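Local coordinates for NDP-rhamnosyltransferase (Saccharopolyspora spinosa, PDB 3TSA), which is a glycosyltransferase of the GT-B fold, built from two Rossmann-like domains, at residues P20-H30 against P376-E384. Sequence-based numbering, arbitrary orientation.
Sequences PLCWALQASGH and PAALVRTLE
V380 packs into the surface of helix 20-27 where the C-terminal helix 376-385 of this GT-B glycosyltransferase returns to the N-terminal Rossmann-like domain, the C-terminal helix crossing back as is common in the GT-B fold. The two helix segments cross at -68° with their axes 8.4 Å apart, and the short side chain of A24 lets helix 376-385 come close: its CB lies 4.0 Å from CB of P376 and 3.8 Å from CG2 of V380. CG1 of V380, anti to the backbone N, lies against OG of S28 and the H30 ring. P376 also meets P20.

Around this centre the contact is apolar. L21, its CG anti to the backbone N (chi1 -175°), sends CD1 tip to tip with CD1 of L383 at 4.1 Å. L25 crosses L383 at about a right angle, CD2 to CD1 3.9 Å. Beneath them lie strands 138-141 and 177-180, where L21 touches H141 and L179 and L383 touches V139. P376 and A377 pack on A27 and S28, respectively, of the second subunit.

The polar contact follows the Schellman turn at G29 that ends helix 20-27. H30 gives its NE2 proton to OE2 of E384, while ND1 is hydrogen-bonded to the backbone N of M2, which holds the rotation of the ring. The carboxylate plane is turned 66° from the imidazole, and OE2 receives NE2 at 2.8 Å through its anti lone pair, at the ring edge.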
loop_
_atom_site.group_PDB
_atom_site.type_symbol
_atom_site.label_atom_id
_atom_site.label_comp_id
_atom_site.label_asym_id
_atom_site.label_seq_id
_atom_site.Cartn_x
_atom_site.Cartn_y
_atom_site.Cartn_z
ATOM N N PRO A 20 -5.188 3.050 -5.147
ATOM C CA PRO A 20 -6.203 3.164 -4.117
ATOM C C PRO A 20 -7.311 2.090 -4.309
ATOM O O PRO A 20 -7.850 1.535 -3.282
ATOM C CB PRO A 20 -6.742 4.584 -4.369
ATOM C CG PRO A 20 -5.454 5.317 -4.728
ATOM C CD PRO A 20 -4.790 4.385 -5.656
ATOM N N LEU A 21 -7.694 1.829 -5.577
ATOM C CA LEU A 21 -8.687 0.775 -5.828
ATOM C C LEU A 21 -8.132 -0.617 -5.416
ATOM O O LEU A 21 -8.865 -1.461 -4.860
ATOM C CB LEU A 21 -9.110 0.761 -7.318
ATOM C CG LEU A 21 -10.233 -0.209 -7.671
ATOM C CD1 LEU A 21 -11.537 -0.043 -6.834
ATOM C CD2 LEU A 21 -10.593 -0.021 -9.155
ATOM N N CYS A 22 -6.862 -0.866 -5.720
ATOM C CA CYS A 22 -6.227 -2.148 -5.340
ATOM C C CYS A 22 -6.297 -2.278 -3.805
ATOM O O CYS A 22 -6.575 -3.405 -3.298
ATOM C CB CYS A 22 -4.771 -2.194 -5.801
ATOM S SG CYS A 22 -4.671 -2.456 -7.581
ATOM N N TRP A 23 -6.049 -1.169 -3.095
ATOM C CA TRP A 23 -5.994 -1.183 -1.633
ATOM C C TRP A 23 -7.421 -1.347 -1.140
ATOM O O TRP A 23 -7.610 -2.052 -0.179
ATOM C CB TRP A 23 -5.618 0.143 -1.101
ATOM C CG TRP A 23 -4.220 0.461 -1.107
ATOM C CD1 TRP A 23 -3.133 -0.437 -1.177
ATOM C CD2 TRP A 23 -3.686 1.782 -0.980
ATOM N NE1 TRP A 23 -1.973 0.317 -1.136
ATOM C CE2 TRP A 23 -2.282 1.665 -0.988
ATOM C CE3 TRP A 23 -4.274 3.087 -0.831
ATOM C CZ2 TRP A 23 -1.438 2.828 -0.852
ATOM C CZ3 TRP A 23 -3.462 4.185 -0.813
ATOM C CH2 TRP A 23 -2.050 4.053 -0.830
ATOM N N ALA A 24 -8.410 -0.666 -1.775
ATOM C CA ALA A 24 -9.843 -0.867 -1.415
ATOM C C ALA A 24 -10.225 -2.351 -1.485
ATOM O O ALA A 24 -10.936 -2.825 -0.613
ATOM C CB ALA A 24 -10.780 -0.076 -2.361
ATOM N N LEU A 25 -9.804 -3.027 -2.561
ATOM C CA LEU A 25 -10.058 -4.453 -2.789
ATOM C C LEU A 25 -9.462 -5.271 -1.630
ATOM O O LEU A 25 -10.182 -6.061 -1.019
ATOM C CB LEU A 25 -9.500 -4.897 -4.172
ATOM C CG LEU A 25 -10.427 -4.404 -5.290
ATOM C CD1 LEU A 25 -9.678 -4.403 -6.606
ATOM C CD2 LEU A 25 -11.676 -5.305 -5.404
ATOM N N GLN A 26 -8.178 -5.051 -1.293
ATOM C CA GLN A 26 -7.522 -5.878 -0.277
ATOM C C GLN A 26 -8.128 -5.527 1.081
ATOM O O GLN A 26 -8.315 -6.429 1.901
ATOM C CB GLN A 26 -6.021 -5.589 -0.316
ATOM C CG GLN A 26 -5.458 -6.162 -1.640
ATOM C CD GLN A 26 -3.908 -6.245 -1.656
ATOM O OE1 GLN A 26 -3.249 -5.605 -0.897
ATOM N NE2 GLN A 26 -3.395 -7.140 -2.458
ATOM N N ALA A 27 -8.513 -4.263 1.316
ATOM C CA ALA A 27 -9.095 -3.892 2.596
ATOM C C ALA A 27 -10.522 -4.484 2.839
ATOM O O ALA A 27 -10.980 -4.530 3.991
ATOM C CB ALA A 27 -9.171 -2.368 2.713
ATOM N N SER A 28 -11.206 -4.850 1.760
ATOM C CA SER A 28 -12.471 -5.514 1.819
ATOM C C SER A 28 -12.395 -7.028 1.666
ATOM O O SER A 28 -13.405 -7.650 1.368
ATOM C CB SER A 28 -13.461 -4.916 0.834
ATOM O OG SER A 28 -13.001 -5.005 -0.456
ATOM N N GLY A 29 -11.211 -7.587 1.889
ATOM C CA GLY A 29 -11.001 -9.029 1.922
ATOM C C GLY A 29 -10.738 -9.768 0.617
ATOM O O GLY A 29 -10.727 -11.010 0.598
ATOM N N HIS A 30 -10.602 -9.062 -0.500
ATOM C CA HIS A 30 -10.249 -9.720 -1.767
ATOM C C HIS A 30 -8.747 -9.803 -2.023
ATOM O O HIS A 30 -7.933 -9.154 -1.351
ATOM C CB HIS A 30 -10.925 -8.974 -2.935
ATOM C CG HIS A 30 -12.395 -8.777 -2.725
ATOM N ND1 HIS A 30 -13.296 -9.821 -2.796
ATOM C CD2 HIS A 30 -13.099 -7.700 -2.315
ATOM C CE1 HIS A 30 -14.510 -9.372 -2.515
ATOM N NE2 HIS A 30 -14.414 -8.090 -2.188
ATOM N N PRO A 376 -13.153 4.714 -4.060
ATOM C CA PRO A 376 -12.788 3.355 -4.452
ATOM C C PRO A 376 -13.425 2.302 -3.547
ATOM O O PRO A 376 -13.778 1.221 -4.018
ATOM C CB PRO A 376 -11.238 3.341 -4.344
ATOM C CG PRO A 376 -10.846 4.855 -4.618
ATOM C CD PRO A 376 -12.002 5.641 -4.014
ATOM N N ALA A 377 -13.521 2.600 -2.260
ATOM C CA ALA A 377 -14.157 1.602 -1.370
ATOM C C ALA A 377 -15.596 1.239 -1.812
ATOM O O ALA A 377 -16.024 0.068 -1.756
ATOM C CB ALA A 377 -14.179 2.114 0.054
ATOM N N ALA A 378 -16.342 2.260 -2.239
ATOM C CA ALA A 378 -17.672 2.061 -2.737
ATOM C C ALA A 378 -17.747 1.271 -4.050
ATOM O O ALA A 378 -18.682 0.544 -4.259
ATOM C CB ALA A 378 -18.413 3.424 -2.809
ATOM N N LEU A 379 -16.721 1.323 -4.893
ATOM C CA LEU A 379 -16.684 0.566 -6.083
ATOM C C LEU A 379 -16.484 -0.901 -5.856
ATOM O O LEU A 379 -16.761 -1.664 -6.775
ATOM C CB LEU A 379 -15.581 1.045 -7.094
ATOM C CG LEU A 379 -16.032 2.131 -8.095
ATOM C CD1 LEU A 379 -17.003 1.588 -9.087
ATOM C CD2 LEU A 379 -16.586 3.378 -7.363
ATOM N N VAL A 380 -15.885 -1.325 -4.729
ATOM C CA VAL A 380 -15.672 -2.764 -4.541
ATOM C C VAL A 380 -16.953 -3.628 -4.773
ATOM O O VAL A 380 -16.895 -4.637 -5.468
ATOM C CB VAL A 380 -15.101 -3.042 -3.135
ATOM C CG1 VAL A 380 -14.943 -4.575 -2.923
ATOM C CG2 VAL A 380 -13.748 -2.312 -3.019
ATOM N N ARG A 381 -18.108 -3.171 -4.303
ATOM C CA ARG A 381 -19.409 -3.805 -4.602
ATOM C C ARG A 381 -19.727 -3.928 -6.102
ATOM O O ARG A 381 -20.164 -5.001 -6.589
ATOM C CB ARG A 381 -20.525 -3.048 -3.847
ATOM C CG ARG A 381 -21.922 -3.358 -4.290
ATOM C CD ARG A 381 -22.408 -4.785 -3.978
ATOM N NE ARG A 381 -22.714 -5.008 -2.558
ATOM C CZ ARG A 381 -23.598 -4.307 -1.840
ATOM N NH1 ARG A 381 -23.800 -4.607 -0.556
ATOM N NH2 ARG A 381 -24.266 -3.296 -2.393
ATOM N N THR A 382 -19.524 -2.856 -6.852
ATOM C CA THR A 382 -19.712 -2.944 -8.275
ATOM C C THR A 382 -18.854 -4.054 -8.869
ATOM O O THR A 382 -19.343 -4.813 -9.711
ATOM C CB THR A 382 -19.486 -1.575 -8.962
ATOM O OG1 THR A 382 -20.273 -0.647 -8.239
ATOM C CG2 THR A 382 -19.949 -1.585 -10.366
ATOM N N LEU A 383 -17.608 -4.180 -8.398
ATOM C CA LEU A 383 -16.707 -5.175 -8.964
ATOM C C LEU A 383 -17.197 -6.576 -8.576
ATOM O O LEU A 383 -17.125 -7.515 -9.369
ATOM C CB LEU A 383 -15.259 -4.945 -8.428
ATOM C CG LEU A 383 -14.610 -3.610 -8.873
ATOM C CD1 LEU A 383 -13.118 -3.456 -8.529
ATOM C CD2 LEU A 383 -14.705 -3.527 -10.282
ATOM N N GLU A 384 -17.657 -6.695 -7.334
ATOM C CA GLU A 384 -18.170 -7.978 -6.749
ATOM C C GLU A 384 -19.297 -8.469 -7.662
ATOM O O GLU A 384 -19.373 -9.676 -7.950
ATOM C CB GLU A 384 -18.641 -7.782 -5.279
ATOM C CG GLU A 384 -17.426 -7.614 -4.227
ATOM C CD GLU A 384 -17.901 -7.329 -2.779
ATOM O OE1 GLU A 384 -19.150 -7.238 -2.678
ATOM O OE2 GLU A 384 -17.074 -7.161 -1.789
#